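Local coordinates for protein acetyl xylan esterase (Paenibacillus sp. R4, PDB 6AGQ) that probably removes acetyl groups from acetylated xylan as a cold-active esterase of the alpha/beta hydrolase fold, at residues A[19-24]-A[250-255]. Sequence-based numbering, arbitrary orientation.
Sequences TNETDF and LSYFDG
The ring of Tyr252 meets Asp23 at its edge, where OH donates a very short hydrogen bond of 2.5 Å to OD1 of Asp23. The carboxylate is turned well out of the ring plane, the two planes lying 71° apart. On one face of the Tyr252 ring is a water, its oxygen 3.3 Å above the ring plane and over the centre. Beside the hydroxyl, Glu21 crosses the tyrosine at about a right angle, and its CG lies 3.5 Å from Tyr252 OH. The Phe24 ring has the carbonyl O of Ser251 and the same water at its edge, in plane. CG of Phe24 is anti to the backbone N (chi1 -172°), and CE2 of the ring lies 3.5 Å from Ser251 O and 3.3 Å from Tyr252 O, the latter approaching obliquely. The two rings touch lightly, CD2 of Phe24 to CD1 of Tyr252 at 4.2 Å. The water bridges the segments: it accepts from Glu21 N and donates to Ser251 OG, which also bonds to Arg248 O. Thr19 packs on Ser251, its O 3.4 Å from CB of Ser251, while its OG1 bonds to Asn257. A phenylalanine in place of Tyr252 would probably leave Asp23 OD1 without this donor and the turn at 21-24 less firmly tied. The contact joins the type I turn from Glu21 to Phe24, at the start of helix 24-36, to the type I turn from Ser251 to Asp254, between helices 243-251 and 255-259. From helix 24-36, Trp28 bonds to Tyr252 O and meets Phe24 edge-to-face, and Phe27 packs on Tyr252; Met258 of helix 255-259 touches Phe24.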
ATOM      1  N   THR A  19      37.215   6.735  -2.462  1.00 37.70           N
ATOM      2  CA  THR A  19      37.304   6.391  -1.079  1.00 34.29           C
ATOM      3  C   THR A  19      38.300   5.272  -0.854  1.00 31.11           C
ATOM      4  O   THR A  19      38.397   4.794   0.279  1.00 26.08           O
ATOM      5  CB  THR A  19      35.927   5.913  -0.629  1.00 36.31           C
ATOM      6  OG1 THR A  19      35.554   4.735  -1.384  1.00 29.97           O
ATOM      7  CG2 THR A  19      34.881   7.070  -0.860  1.00 38.36           C
ATOM      8  N   ASN A  20      38.977   4.791  -1.912  1.00 26.44           N
ATOM      9  CA  ASN A  20      40.007   3.770  -1.685  1.00 30.98           C
ATOM     10  C   ASN A  20      41.075   4.251  -0.676  1.00 36.17           C
ATOM     11  O   ASN A  20      41.598   5.353  -0.797  1.00 33.84           O
ATOM     12  CB  ASN A  20      40.667   3.240  -2.958  1.00 31.94           C
ATOM     13  CG  ASN A  20      41.127   4.332  -3.954  1.00 34.02           C
ATOM     14  OD1 ASN A  20      41.298   4.029  -5.149  1.00 33.91           O
ATOM     15  ND2 ASN A  20      41.327   5.566  -3.492  1.00 31.61           N
ATOM     16  N   GLU A  21      41.338   3.423   0.330  1.00 39.35           N
ATOM     17  CA  GLU A  21      42.412   3.661   1.270  1.00 39.13           C
ATOM     18  C   GLU A  21      43.723   3.509   0.513  1.00 41.85           C
ATOM     19  O   GLU A  21      43.732   3.011  -0.653  1.00 32.16           O
ATOM     20  CB  GLU A  21      42.387   2.603   2.368  1.00 42.84           C
ATOM     21  CG  GLU A  21      41.123   2.566   3.206  1.00 45.13           C
ATOM     22  CD  GLU A  21      41.069   3.688   4.218  1.00 48.88           C
ATOM     23  OE1 GLU A  21      41.762   3.591   5.260  1.00 67.02           O
ATOM     24  OE2 GLU A  21      40.321   4.658   3.995  1.00 49.67           O
ATOM     25  N   THR A  22      44.829   3.891   1.164  1.00 38.87           N
ATOM     26  CA  THR A  22      46.146   3.875   0.497  1.00 43.71           C
ATOM     27  C   THR A  22      46.583   2.485   0.120  1.00 42.40           C
ATOM     28  O   THR A  22      47.234   2.295  -0.902  1.00 45.59           O
ATOM     29  CB  THR A  22      47.291   4.383   1.385  1.00 46.07           C
ATOM     30  OG1 THR A  22      46.780   5.268   2.369  1.00 49.16           O
ATOM     31  CG2 THR A  22      48.324   5.081   0.526  1.00 49.90           C
ATOM     32  N   ASP A  23      46.214   1.533   0.970  1.00 38.67           N
ATOM     33  CA  ASP A  23      46.564   0.129   0.809  1.00 36.77           C
ATOM     34  C   ASP A  23      45.498  -0.727   0.037  1.00 31.60           C
ATOM     35  O   ASP A  23      45.492  -1.966   0.157  1.00 29.48           O
ATOM     36  CB  ASP A  23      46.793  -0.454   2.223  1.00 39.47           C
ATOM     37  CG  ASP A  23      45.471  -0.788   2.933  1.00 41.82           C
ATOM     38  OD1 ASP A  23      44.441  -0.202   2.575  1.00 49.43           O
ATOM     39  OD2 ASP A  23      45.436  -1.628   3.824  1.00 44.33           O
ATOM     40  N   PHE A  24      44.615  -0.097  -0.752  1.00 31.70           N
ATOM     41  CA  PHE A  24      43.640  -0.837  -1.619  1.00 29.55           C
ATOM     42  C   PHE A  24      44.326  -1.895  -2.474  1.00 31.98           C
ATOM     43  O   PHE A  24      43.898  -3.082  -2.441  1.00 28.97           O
ATOM     44  CB  PHE A  24      42.861   0.121  -2.513  1.00 28.22           C
ATOM     45  CG  PHE A  24      41.708  -0.485  -3.291  1.00 28.12           C
ATOM     46  CD1 PHE A  24      41.909  -1.028  -4.584  1.00 26.58           C
ATOM     47  CD2 PHE A  24      40.398  -0.392  -2.804  1.00 28.50           C
ATOM     48  CE1 PHE A  24      40.850  -1.516  -5.318  1.00 27.93           C
ATOM     49  CE2 PHE A  24      39.315  -0.860  -3.573  1.00 27.82           C
ATOM     50  CZ  PHE A  24      39.543  -1.412  -4.832  1.00 27.07           C
ATOM     51  N   LEU A 250      33.807  -1.211   3.560  1.00 26.25           N
ATOM     52  CA  LEU A 250      33.082  -1.286   2.289  1.00 24.10           C
ATOM     53  C   LEU A 250      33.825  -0.642   1.109  1.00 27.10           C
ATOM     54  O   LEU A 250      33.610  -1.042  -0.083  1.00 22.71           O
ATOM     55  CB  LEU A 250      31.673  -0.697   2.461  1.00 24.08           C
ATOM     56  CG  LEU A 250      30.725  -1.474   3.438  1.00 25.78           C
ATOM     57  CD1 LEU A 250      29.431  -0.713   3.774  1.00 25.69           C
ATOM     58  CD2 LEU A 250      30.348  -2.819   2.882  1.00 27.06           C
ATOM     59  N   SER A 251      34.724   0.324   1.415  1.00 24.95           N
ATOM     60  CA  SER A 251      35.488   1.001   0.358  1.00 23.82           C
ATOM     61  C   SER A 251      36.390   0.053  -0.501  1.00 23.63           C
ATOM     62  O   SER A 251      36.553   0.243  -1.699  1.00 26.40           O
ATOM     63  CB  SER A 251      36.334   2.149   0.999  1.00 23.74           C
ATOM     64  OG  SER A 251      37.392   1.574   1.827  1.00 23.62           O
ATOM     65  N   TYR A 252      36.945  -0.973   0.123  1.00 26.03           N
ATOM     66  CA  TYR A 252      37.706  -2.035  -0.575  1.00 28.22           C
ATOM     67  C   TYR A 252      36.908  -2.796  -1.619  1.00 26.50           C
ATOM     68  O   TYR A 252      37.504  -3.378  -2.525  1.00 26.70           O
ATOM     69  CB  TYR A 252      38.293  -3.033   0.427  1.00 30.02           C
ATOM     70  CG  TYR A 252      39.366  -2.416   1.300  1.00 30.74           C
ATOM     71  CD1 TYR A 252      40.701  -2.358   0.869  1.00 32.41           C
ATOM     72  CD2 TYR A 252      39.054  -1.877   2.544  1.00 30.10           C
ATOM     73  CE1 TYR A 252      41.683  -1.783   1.672  1.00 32.58           C
ATOM     74  CE2 TYR A 252      40.033  -1.310   3.348  1.00 29.27           C
ATOM     75  CZ  TYR A 252      41.332  -1.261   2.915  1.00 30.38           C
ATOM     76  OH  TYR A 252      42.293  -0.658   3.718  1.00 31.51           O
ATOM     77  N   PHE A 253      35.580  -2.754  -1.511  1.00 23.78           N
ATOM     78  CA  PHE A 253      34.687  -3.512  -2.375  1.00 23.56           C
ATOM     79  C   PHE A 253      33.818  -2.616  -3.252  1.00 24.67           C
ATOM     80  O   PHE A 253      32.935  -3.104  -4.003  1.00 27.22           O
ATOM     81  CB  PHE A 253      33.827  -4.434  -1.507  1.00 21.66           C
ATOM     82  CG  PHE A 253      34.603  -5.188  -0.567  1.00 20.92           C
ATOM     83  CD1 PHE A 253      35.229  -6.360  -0.966  1.00 23.50           C
ATOM     84  CD2 PHE A 253      34.789  -4.728   0.727  1.00 21.77           C
ATOM     85  CE1 PHE A 253      36.062  -7.034  -0.099  1.00 22.50           C
ATOM     86  CE2 PHE A 253      35.631  -5.377   1.586  1.00 22.02           C
ATOM     87  CZ  PHE A 253      36.219  -6.557   1.188  1.00 24.27           C
ATOM     88  N   ASP A 254      34.066  -1.308  -3.202  1.00 26.14           N
ATOM     89  CA  ASP A 254      33.179  -0.343  -3.835  1.00 25.78           C
ATOM     90  C   ASP A 254      33.445  -0.282  -5.353  1.00 27.46           C
ATOM     91  O   ASP A 254      34.550   0.019  -5.795  1.00 24.31           O
ATOM     92  CB  ASP A 254      33.317   1.034  -3.201  1.00 25.91           C
ATOM     93  CG  ASP A 254      32.143   1.965  -3.527  1.00 28.28           C
ATOM     94  OD1 ASP A 254      31.806   2.153  -4.729  1.00 28.31           O
ATOM     95  OD2 ASP A 254      31.564   2.523  -2.567  1.00 31.37           O
ATOM     96  N   GLY A 255      32.405  -0.544  -6.142  1.00 27.07           N
ATOM     97  CA  GLY A 255      32.521  -0.503  -7.607  1.00 28.31           C
ATOM     98  C   GLY A 255      33.078   0.797  -8.194  1.00 28.26           C
ATOM     99  O   GLY A 255      33.725   0.775  -9.224  1.00 29.05           O
TER
HETATM  100  O   HOH W   1      39.682   0.882   0.376  1.00 27.59           O